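Local coordinates for protein 3-ketosteroid-delta4-5alpha-dehydrogenase (Rhodococcus jostii, PDB 4AT2) that probably uses bound FAD to introduce a double bond into the first ring of 3-ketosteroids, yielding 4-ene products such as 4-androstene-3,17-dione during steroid breakdown, at residues D43-G48 against G255-T260; R332-D337 against D418-K424; G100-S104 against P181-G185. All blocks are in the same frame, centred on the assembly; numbering follows the deposited sequence.

Contact 1: residues D43-G48 against G255-T260. With FAD (flavin-adenine dinucleotide), chain D.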
loop_
_atom_site.group_PDB
_atom_site.type_symbol
_atom_site.label_atom_id
_atom_site.label_comp_id
_atom_site.label_asym_id
_atom_site.label_seq_id
_atom_site.Cartn_x
_atom_site.Cartn_y
_atom_site.Cartn_z
ATOM N N ASP A 43 0.465 27.410 -26.509
ATOM C CA ASP A 43 -0.577 26.431 -26.811
ATOM C C ASP A 43 -0.497 25.296 -25.800
ATOM O O ASP A 43 -1.497 24.917 -25.204
ATOM C CB ASP A 43 -0.393 25.853 -28.207
ATOM C CG ASP A 43 -0.677 26.855 -29.296
ATOM O OD1 ASP A 43 -1.529 27.744 -29.093
ATOM O OD2 ASP A 43 -0.033 26.744 -30.352
ATOM N N VAL A 44 0.709 24.768 -25.630
ATOM C CA VAL A 44 0.960 23.670 -24.702
ATOM C C VAL A 44 1.949 24.152 -23.654
ATOM O O VAL A 44 3.056 24.590 -23.984
ATOM C CB VAL A 44 1.468 22.409 -25.440
ATOM C CG1 VAL A 44 1.865 21.320 -24.444
ATOM C CG2 VAL A 44 0.388 21.887 -26.380
ATOM N N VAL A 45 1.519 24.102 -22.394
ATOM C CA VAL A 45 2.356 24.510 -21.270
ATOM C C VAL A 45 2.784 23.250 -20.528
ATOM O O VAL A 45 1.946 22.492 -20.046
ATOM C CB VAL A 45 1.615 25.494 -20.339
ATOM C CG1 VAL A 45 2.430 25.763 -19.075
ATOM C CG2 VAL A 45 1.349 26.807 -21.077
ATOM N N VAL A 46 4.096 23.022 -20.485
ATOM C CA VAL A 46 4.661 21.831 -19.835
ATOM C C VAL A 46 5.278 22.243 -18.509
ATOM O O VAL A 46 6.235 23.027 -18.474
ATOM C CB VAL A 46 5.737 21.160 -20.715
ATOM C CG1 VAL A 46 6.320 19.927 -20.015
ATOM C CG2 VAL A 46 5.153 20.796 -22.077
ATOM N N ALA A 47 4.745 21.700 -17.422
ATOM C CA ALA A 47 5.306 21.960 -16.099
ATOM C C ALA A 47 6.349 20.892 -15.755
ATOM O O ALA A 47 6.001 19.726 -15.529
ATOM C CB ALA A 47 4.199 22.000 -15.056
ATOM N N GLY A 48 7.620 21.285 -15.728
ATOM C CA GLY A 48 8.701 20.351 -15.388
ATOM C C GLY A 48 9.537 19.947 -16.588
ATOM O O GLY A 48 9.011 19.413 -17.570
ATOM N N GLY A 255 -3.481 22.930 -23.802
ATOM C CA GLY A 255 -3.312 21.999 -22.688
ATOM C C GLY A 255 -2.138 22.279 -21.782
ATOM O O GLY A 255 -1.147 22.883 -22.193
ATOM N N VAL A 256 -2.283 21.832 -20.539
ATOM C CA VAL A 256 -1.231 21.846 -19.540
ATOM C C VAL A 256 -0.768 20.401 -19.371
ATOM O O VAL A 256 -1.592 19.492 -19.212
ATOM C CB VAL A 256 -1.748 22.363 -18.180
ATOM C CG1 VAL A 256 -0.722 22.128 -17.072
ATOM C CG2 VAL A 256 -2.112 23.842 -18.270
ATOM N N VAL A 257 0.544 20.188 -19.443
ATOM C CA VAL A 257 1.135 18.870 -19.154
ATOM C C VAL A 257 1.871 18.930 -17.817
ATOM O O VAL A 257 2.861 19.647 -17.681
ATOM C CB VAL A 257 2.126 18.405 -20.249
ATOM C CG1 VAL A 257 2.721 17.037 -19.889
ATOM C CG2 VAL A 257 1.444 18.352 -21.616
ATOM N N LEU A 258 1.390 18.162 -16.845
ATOM C CA LEU A 258 2.073 18.051 -15.553
ATOM C C LEU A 258 3.175 17.007 -15.649
ATOM O O LEU A 258 2.919 15.843 -15.960
ATOM C CB LEU A 258 1.087 17.687 -14.434
ATOM C CG LEU A 258 -0.095 18.654 -14.244
ATOM C CD1 LEU A 258 -1.046 18.109 -13.186
ATOM C CD2 LEU A 258 0.386 20.041 -13.857
ATOM N N ALA A 259 4.404 17.439 -15.386
ATOM C CA ALA A 259 5.588 16.591 -15.565
ATOM C C ALA A 259 6.640 16.965 -14.510
ATOM O O ALA A 259 7.846 16.961 -14.764
ATOM C CB ALA A 259 6.132 16.751 -16.978
ATOM N N THR A 260 6.155 17.284 -13.316
ATOM C CA THR A 260 7.001 17.829 -12.234
ATOM C C THR A 260 7.551 16.784 -11.262
ATOM O O THR A 260 8.182 17.139 -10.270
ATOM C CB THR A 260 6.264 18.900 -11.408
ATOM O OG1 THR A 260 5.105 18.310 -10.803
ATOM C CG2 THR A 260 5.844 20.066 -12.279
HETATM P PA FAD D . 12.241 14.712 -13.290
HETATM O O1A FAD D . 13.156 14.150 -14.306
HETATM O O2A FAD D . 12.735 14.903 -11.918
HETATM O O5B FAD D . 11.699 16.115 -13.841
HETATM C C5B FAD D . 10.744 16.878 -13.098
HETATM C C4B FAD D . 11.089 18.370 -13.245
HETATM O O4B FAD D . 9.997 19.074 -12.615
HETATM C C3B FAD D . 12.355 18.700 -12.444
HETATM O O3B FAD D . 13.288 19.406 -13.299
HETATM C C2B FAD D . 11.844 19.574 -11.292
HETATM O O2B FAD D . 12.831 20.578 -10.933
HETATM C C1B FAD D . 10.595 20.204 -11.904
HETATM N N9A FAD D . 9.600 20.660 -10.909
HETATM C C8A FAD D . 9.302 20.134 -9.714
HETATM N N7A FAD D . 8.335 20.866 -9.167
HETATM C C5A FAD D . 8.011 21.851 -10.028
HETATM C C6A FAD D . 7.118 22.871 -10.002
HETATM N N6A FAD D . 6.328 23.014 -8.938
HETATM N N1A FAD D . 7.005 23.740 -11.021
HETATM C C2A FAD D . 7.807 23.603 -12.145
HETATM N N3A FAD D . 8.724 22.556 -12.162
HETATM C C4A FAD D . 8.801 21.710 -11.100
HETATM N N1 FAD D . 14.718 5.432 -13.290
HETATM C C2 FAD D . 14.878 4.708 -14.458
HETATM O O2 FAD D . 13.888 4.393 -15.105
HETATM N N3 FAD D . 16.161 4.346 -14.894
HETATM C C4 FAD D . 17.283 4.678 -14.133
HETATM O O4 FAD D . 18.394 4.328 -14.541
HETATM C C4X FAD D . 17.119 5.404 -12.948
HETATM N N5 FAD D . 18.184 5.723 -12.172
HETATM C C5X FAD D . 17.979 6.212 -10.933
HETATM C C6 FAD D . 19.042 6.307 -10.029
HETATM C C7 FAD D . 18.845 6.828 -8.748
HETATM C C7M FAD D . 19.952 6.900 -7.879
HETATM C C8 FAD D . 17.558 7.252 -8.354
HETATM C C8M FAD D . 17.289 7.793 -7.080
HETATM C C9 FAD D . 16.502 7.166 -9.264
HETATM C C9A FAD D . 16.701 6.627 -10.544
HETATM N N10 FAD D . 15.673 6.509 -11.420
HETATM C C10 FAD D . 15.841 5.779 -12.531
HETATM C "C1'" FAD D . 14.381 7.220 -11.242
HETATM C "C2'" FAD D . 14.284 8.379 -12.246
HETATM O "O2'" FAD D . 15.475 9.152 -12.086
HETATM C "C3'" FAD D . 13.053 9.256 -11.963
HETATM O "O3'" FAD D . 11.937 8.482 -11.489
HETATM C "C4'" FAD D . 12.655 10.013 -13.240
HETATM O "O4'" FAD D . 13.791 10.771 -13.684
HETATM C "C5'" FAD D . 11.487 10.963 -12.964
HETATM O "O5'" FAD D . 11.102 11.582 -14.206
HETATM P P FAD D . 10.127 12.866 -14.199
HETATM O O1P FAD D . 8.854 12.539 -13.547
HETATM O O2P FAD D . 10.138 13.441 -15.585
HETATM O O3P FAD D . 10.869 13.837 -13.119
#
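Val45 and Val257 lie on neighbouring parallel strands, and the backbone does most of the joining. Val45 N donates to Gly255 O at 2.9 Å, Val257 N to Val45 O, and Ala47 N to Val257 O at 2.8 Å, each bond nearly straight. Gly255 N to Asp43 O opens the series, and a weak bond from Ala259 N to Ala47 O (129° at the hydrogen) ends it as the strands give way to loops. CA-H groups add to the carbonyls' contacts, Val256 CA standing 3.3 Å from Val45 O.

The apolar contacts divide between two faces. Val44, Val46 and Val257 share one, where Val44 CG1, anti to its own nitrogen (chi1 174°), meets Val257 CG2 at 4.1 Å; alanines of helices 51-62 and 490-507 cover Val44 and Val257, while Val46 leans on strand 67-70. Branched valines suit such extended, buried positions. On the other face Ala47 CB is small enough to admit Thr260 CG2 at 3.8 Å.

At the C-terminal ends lies the cofactor. Gly48 CA comes within 3.3 Å of FAD O4B, and a side chain there would clash with Ala259 O. Thr260 CG2 touches the adenine at C4A, while its OG1 bonds Ser292.

The pairing joins adjacent strands of the FAD-binding domain's parallel sheet, consistent with a Rossmann-type fold whose GxGxxG-like sequence Gly48 begins; here apolar groups and backbone, none charged, meet FAD's adenosine half.

Contact 2: residues R332-D337 against D418-K424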
loop_
_atom_site.group_PDB
_atom_site.type_symbol
_atom_site.label_atom_id
_atom_site.label_comp_id
_atom_site.label_asym_id
_atom_site.label_seq_id
_atom_site.Cartn_x
_atom_site.Cartn_y
_atom_site.Cartn_z
ATOM N N ARG A 332 16.609 -18.189 4.618
ATOM C CA ARG A 332 16.624 -17.639 3.254
ATOM C C ARG A 332 15.222 -17.213 2.817
ATOM O O ARG A 332 14.224 -17.808 3.246
ATOM C CB ARG A 332 17.213 -18.647 2.264
ATOM C CG ARG A 332 18.708 -18.823 2.415
ATOM C CD ARG A 332 19.266 -19.741 1.337
ATOM N NE ARG A 332 19.224 -19.152 -0.015
ATOM C CZ ARG A 332 18.699 -19.747 -1.090
ATOM N NH1 ARG A 332 18.088 -20.926 -0.986
ATOM N NH2 ARG A 332 18.743 -19.140 -2.278
ATOM N N TYR A 333 15.144 -16.204 1.951
ATOM C CA TYR A 333 13.828 -15.670 1.536
ATOM C C TYR A 333 13.753 -15.170 0.094
ATOM O O TYR A 333 12.658 -14.887 -0.398
ATOM C CB TYR A 333 13.399 -14.537 2.491
ATOM C CG TYR A 333 14.352 -13.355 2.475
ATOM C CD1 TYR A 333 15.475 -13.338 3.315
ATOM C CD2 TYR A 333 14.125 -12.249 1.643
ATOM C CE1 TYR A 333 16.362 -12.274 3.313
ATOM C CE2 TYR A 333 15.010 -11.165 1.634
ATOM C CZ TYR A 333 16.116 -11.184 2.478
ATOM O OH TYR A 333 17.020 -10.145 2.486
ATOM N N VAL A 334 14.901 -15.040 -0.579
ATOM C CA VAL A 334 14.924 -14.527 -1.961
ATOM C C VAL A 334 16.094 -15.173 -2.730
ATOM O O VAL A 334 17.165 -15.341 -2.164
ATOM C CB VAL A 334 15.018 -12.976 -1.976
ATOM C CG1 VAL A 334 16.332 -12.473 -1.353
ATOM C CG2 VAL A 334 14.804 -12.407 -3.377
ATOM N N PRO A 335 15.893 -15.556 -4.012
ATOM C CA PRO A 335 17.074 -16.038 -4.738
ATOM C C PRO A 335 18.073 -14.890 -4.923
ATOM O O PRO A 335 17.685 -13.769 -5.284
ATOM C CB PRO A 335 16.499 -16.493 -6.086
ATOM C CG PRO A 335 15.256 -15.639 -6.245
ATOM C CD PRO A 335 14.682 -15.594 -4.857
ATOM N N GLU A 336 19.347 -15.173 -4.657
ATOM C CA GLU A 336 20.354 -14.112 -4.575
ATOM C C GLU A 336 20.799 -13.593 -5.939
ATOM O O GLU A 336 21.600 -12.652 -6.010
ATOM C CB GLU A 336 21.548 -14.549 -3.698
ATOM C CG GLU A 336 21.203 -14.767 -2.217
ATOM C CD GLU A 336 20.574 -16.126 -1.912
ATOM O OE1 GLU A 336 20.503 -16.993 -2.820
ATOM O OE2 GLU A 336 20.141 -16.345 -0.754
ATOM N N ASP A 337 20.265 -14.192 -7.013
ATOM C CA ASP A 337 20.575 -13.753 -8.373
ATOM C C ASP A 337 19.455 -12.950 -9.025
ATOM O O ASP A 337 19.562 -12.578 -10.189
ATOM C CB ASP A 337 21.003 -14.936 -9.258
ATOM C CG ASP A 337 19.923 -16.001 -9.399
ATOM O OD1 ASP A 337 18.927 -15.976 -8.635
ATOM O OD2 ASP A 337 20.077 -16.859 -10.294
ATOM N N ASP A 418 18.985 -25.400 -5.977
ATOM C CA ASP A 418 18.324 -24.596 -4.942
ATOM C C ASP A 418 16.811 -24.790 -5.096
ATOM O O ASP A 418 16.137 -23.984 -5.746
ATOM C CB ASP A 418 18.700 -23.108 -5.077
ATOM C CG ASP A 418 17.882 -22.201 -4.148
ATOM O OD1 ASP A 418 17.241 -22.729 -3.211
ATOM O OD2 ASP A 418 17.892 -20.973 -4.356
ATOM N N PRO A 419 16.272 -25.871 -4.501
ATOM C CA PRO A 419 14.837 -26.148 -4.663
ATOM C C PRO A 419 13.936 -25.261 -3.815
ATOM O O PRO A 419 12.720 -25.256 -4.017
ATOM C CB PRO A 419 14.711 -27.599 -4.193
ATOM C CG PRO A 419 15.819 -27.765 -3.198
ATOM C CD PRO A 419 16.954 -26.916 -3.708
ATOM N N LEU A 420 14.526 -24.523 -2.876
ATOM C CA LEU A 420 13.743 -23.637 -2.016
ATOM C C LEU A 420 13.421 -22.311 -2.688
ATOM O O LEU A 420 12.280 -21.827 -2.614
ATOM C CB LEU A 420 14.479 -23.388 -0.701
ATOM C CG LEU A 420 13.617 -23.081 0.520
ATOM C CD1 LEU A 420 12.878 -24.357 0.923
ATOM C CD2 LEU A 420 14.495 -22.554 1.658
ATOM N N LEU A 421 14.421 -21.709 -3.334
ATOM C CA LEU A 421 14.255 -20.371 -3.926
ATOM C C LEU A 421 14.619 -20.286 -5.405
ATOM O O LEU A 421 14.401 -19.253 -6.046
ATOM C CB LEU A 421 15.028 -19.325 -3.100
ATOM C CG LEU A 421 14.304 -19.033 -1.775
ATOM C CD1 LEU A 421 15.262 -18.604 -0.688
ATOM C CD2 LEU A 421 13.174 -18.027 -1.976
ATOM N N HIS A 422 15.170 -21.372 -5.946
ATOM C CA HIS A 422 15.459 -21.455 -7.389
ATOM C C HIS A 422 16.457 -20.451 -7.912
ATOM O O HIS A 422 16.363 -20.015 -9.057
ATOM C CB HIS A 422 14.159 -21.467 -8.200
ATOM C CG HIS A 422 13.180 -22.489 -7.702
ATOM N ND1 HIS A 422 13.397 -23.813 -7.837
ATOM C CD2 HIS A 422 11.995 -22.348 -6.990
ATOM C CE1 HIS A 422 12.376 -24.487 -7.272
ATOM N NE2 HIS A 422 11.527 -23.590 -6.742
ATOM N N LYS A 423 17.434 -20.079 -7.090
ATOM C CA LYS A 423 18.621 -19.416 -7.636
ATOM C C LYS A 423 19.188 -20.302 -8.761
ATOM O O LYS A 423 19.234 -21.524 -8.634
ATOM C CB LYS A 423 19.649 -19.167 -6.522
ATOM C CG LYS A 423 20.983 -18.593 -6.998
ATOM C CD LYS A 423 21.807 -18.080 -5.830
ATOM C CE LYS A 423 22.163 -19.197 -4.851
ATOM N NZ LYS A 423 22.814 -18.617 -3.638
ATOM N N LYS A 424 19.600 -19.679 -9.869
ATOM C CA LYS A 424 20.174 -20.435 -10.979
ATOM C C LYS A 424 21.387 -21.260 -10.562
ATOM O O LYS A 424 22.218 -20.812 -9.770
ATOM C CB LYS A 424 20.556 -19.494 -12.109
ATOM C CG LYS A 424 19.347 -18.886 -12.814
ATOM C CD LYS A 424 19.749 -18.172 -14.109
ATOM C CE LYS A 424 20.706 -17.005 -13.876
ATOM N NZ LYS A 424 20.146 -15.952 -12.967
HETATM O O HOH W 1 16.828 -17.330 -9.874
HETATM O O HOH W 2 19.563 -13.194 -12.821
#
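Arg332 reaches across to Asp418 and Leu421 with both ends of its side chain. Its CB rests against Leu421 CD1 at 3.5 Å, the two side chains running alongside one another, antiparallel. A bend at chi3 (69°) then turns the guanidinium so that the same methyl lies over the centre of one face. Along the edge, NE and NH2 grip Glu336 side-on: NE donates to OE2, and NH2 to OE1 at 2.8 Å, both through syn lone pairs. At the far end, NH1 and NH2 hold Asp418 end-on, with Arg332 NH2 to Asp418 OD2 at 2.9 Å. Only arginine has enough N-H groups, fixed in one plane, to hold two carboxylates this way.

The two planes are 58° apart; the arginine nitrogens come over one face of the Asp418 carboxylate, and backbone amides over the other: Leu421 N bonds OD1, an Asx motif, and Lys423 N bonds OD2. Asp418 thus shapes its own loop, which follows helix 401-413, while pinning it to the loop between strand 324-326 and helix 340-350. The second subunit borders this junction, its Arg329 packing on Leu421 and its Gln331 bonding Arg332 O.

Lys423 NZ approaches Glu336 OE1 from above the carboxylate plane at 2.9 Å and also bonds Tyr409; the shared glutamate probably eases the nearness of NZ to the arginine. Pro335, rigid and without an N-H, sets CB against Leu421 O at 3.5 Å. Farther along, Asp337 OD2 takes Lys424 N and Lys424 NZ from opposite faces, the latter at 2.8 Å. Lys424 bends at chi3 and chi4 to fold back there, with Asn171 O and a water held by Asp337 O as further partners, while Asp337 OD1 receives another water that also donates to His422 O.

Contact 3: residues G100-S104 against P181-G185; sequences GFDDS and PAPRG
Asp103 and Arg184 form a two-pronged salt bridge in which each carboxylate oxygen has its own nitrogen. Arg184 NE donates to Asp103 OD2 at 2.8 Å and Arg184 NH2 to Asp103 OD1 at 2.9 Å, the second bond almost straight (173°). Both oxygens lie close to the guanidinium plane and are met on their syn sides, although the two flat groups are tilted 38° apart. With CG swung away from its nitrogen (chi1 -159°), the short aspartate chain points its carboxylate across the gap.

Each oxygen is bonded again elsewhere: OD1 takes Asn107 ND2, and OD2 takes Gly91 N and Gln96 NE2; Gln96 NE2 also bonds Pro183 O, tying the segments together. Arg184 NH1 turns instead to Tyr88 OH, so the buried charge pair is well supplied. An alanine replacing Arg184 would probably leave the buried Asp103 carboxylate without its compensating charge and NH1's partner, Tyr88 OH, short of a bond. A single water bridges the backbones, donating to Asp102 O and to Pro181 O, each at 2.8 Å.

Ala182 CB, small enough to lie over the carboxylate's face, is 3.6 Å from Asp103 CG, and Ala182 O stands over the guanidinium. Pro183 CG sits over the centre of the Phe101 ring, 3.6 Å from its centroid, a CH-pi contact suited to C-H bonds slightly polarised by the proline nitrogen.

The loop joining helices 94-98 and 105-115 is thereby tied to the approach to strand 185-186: Ser104 caps helix 105-115, whose Met108 and Phe111 pack on Arg184, and Leu164 of strand 164-165 touches both Phe101 and Pro183.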
loop_
_atom_site.group_PDB
_atom_site.type_symbol
_atom_site.label_atom_id
_atom_site.label_comp_id
_atom_site.label_asym_id
_atom_site.label_seq_id
_atom_site.Cartn_x
_atom_site.Cartn_y
_atom_site.Cartn_z
ATOM N N GLY A 100 21.517 -10.514 -29.727
ATOM C CA GLY A 100 21.070 -11.896 -29.841
ATOM C C GLY A 100 20.063 -12.334 -28.799
ATOM O O GLY A 100 20.111 -13.466 -28.326
ATOM N N PHE A 101 19.134 -11.443 -28.444
ATOM C CA PHE A 101 18.086 -11.795 -27.478
ATOM C C PHE A 101 16.730 -11.661 -28.125
ATOM O O PHE A 101 16.339 -10.551 -28.525
ATOM C CB PHE A 101 18.156 -10.896 -26.218
ATOM C CG PHE A 101 19.385 -11.127 -25.378
ATOM C CD1 PHE A 101 19.404 -12.124 -24.400
ATOM C CD2 PHE A 101 20.528 -10.364 -25.580
ATOM C CE1 PHE A 101 20.538 -12.342 -23.619
ATOM C CE2 PHE A 101 21.668 -10.576 -24.806
ATOM C CZ PHE A 101 21.673 -11.568 -23.833
ATOM N N ASP A 102 16.013 -12.784 -28.234
ATOM C CA ASP A 102 14.631 -12.740 -28.696
ATOM C C ASP A 102 13.704 -12.132 -27.650
ATOM O O ASP A 102 13.943 -12.249 -26.446
ATOM C CB ASP A 102 14.116 -14.119 -29.070
ATOM C CG ASP A 102 12.915 -14.059 -30.012
ATOM O OD1 ASP A 102 12.810 -13.140 -30.838
ATOM O OD2 ASP A 102 12.080 -14.975 -29.938
ATOM N N ASP A 103 12.651 -11.482 -28.138
ATOM C CA ASP A 103 11.618 -10.891 -27.296
ATOM C C ASP A 103 10.450 -10.493 -28.183
ATOM O O ASP A 103 10.591 -10.389 -29.410
ATOM C CB ASP A 103 12.158 -9.650 -26.551
ATOM C CG ASP A 103 11.350 -9.293 -25.314
ATOM O OD1 ASP A 103 10.575 -10.148 -24.801
ATOM O OD2 ASP A 103 11.509 -8.139 -24.840
ATOM N N SER A 104 9.295 -10.297 -27.556
ATOM C CA SER A 104 8.080 -9.899 -28.257
ATOM C C SER A 104 7.245 -9.055 -27.309
ATOM O O SER A 104 7.422 -9.144 -26.090
ATOM C CB SER A 104 7.271 -11.133 -28.669
ATOM O OG SER A 104 6.780 -11.809 -27.523
ATOM N N PRO A 181 13.072 -15.254 -20.419
ATOM C CA PRO A 181 13.985 -14.157 -20.069
ATOM C C PRO A 181 14.469 -13.377 -21.286
ATOM O O PRO A 181 14.858 -13.967 -22.296
ATOM C CB PRO A 181 15.169 -14.883 -19.425
ATOM C CG PRO A 181 14.550 -16.106 -18.818
ATOM C CD PRO A 181 13.499 -16.530 -19.812
ATOM N N ALA A 182 14.405 -12.057 -21.182
ATOM C CA ALA A 182 14.966 -11.173 -22.190
ATOM C C ALA A 182 15.379 -9.912 -21.451
ATOM O O ALA A 182 14.618 -9.394 -20.633
ATOM C CB ALA A 182 13.935 -10.840 -23.267
ATOM N N PRO A 183 16.594 -9.422 -21.716
ATOM C CA PRO A 183 17.053 -8.193 -21.084
ATOM C C PRO A 183 16.374 -7.005 -21.735
ATOM O O PRO A 183 16.264 -6.958 -22.966
ATOM C CB PRO A 183 18.562 -8.209 -21.360
ATOM C CG PRO A 183 18.691 -8.966 -22.648
ATOM C CD PRO A 183 17.622 -10.032 -22.584
ATOM N N ARG A 184 15.935 -6.054 -20.911
ATOM C CA ARG A 184 15.189 -4.902 -21.404
ATOM C C ARG A 184 15.755 -3.588 -20.879
ATOM O O ARG A 184 15.224 -2.529 -21.173
ATOM C CB ARG A 184 13.707 -5.053 -21.038
ATOM C CG ARG A 184 13.085 -6.277 -21.712
ATOM C CD ARG A 184 11.572 -6.340 -21.593
ATOM N NE ARG A 184 11.131 -7.639 -22.104
ATOM C CZ ARG A 184 10.856 -8.690 -21.337
ATOM N NH1 ARG A 184 10.913 -8.603 -20.006
ATOM N NH2 ARG A 184 10.511 -9.839 -21.909
ATOM N N GLY A 185 16.835 -3.653 -20.104
ATOM C CA GLY A 185 17.482 -2.421 -19.650
ATOM C C GLY A 185 18.337 -1.827 -20.763
ATOM O O GLY A 185 19.472 -2.269 -20.974
HETATM O O HOH W 3 15.925 -13.245 -24.762
#

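How the contacts relate
The three contacts spread along the protein from the adenosine end of FAD to the subunit boundary. Contact 1 alone touches the cofactor; contact 2 lies on the other side of the chain's centre, about 45 Å away centre to centre, and borders the second subunit. Contact 3, whose two segments fall between those of contact 1 in sequence, is nearer the chemistry: the Arg184 side chain is about 11 Å from FAD and about 12 Å from the bound 4-androstene-3,17-dione, without belonging to the steroid pocket. Contacts 2 and 3 come within about 7 Å at their nearest atoms, yet do not touch; Asn171 lies between them, meeting Lys424 and Pro181.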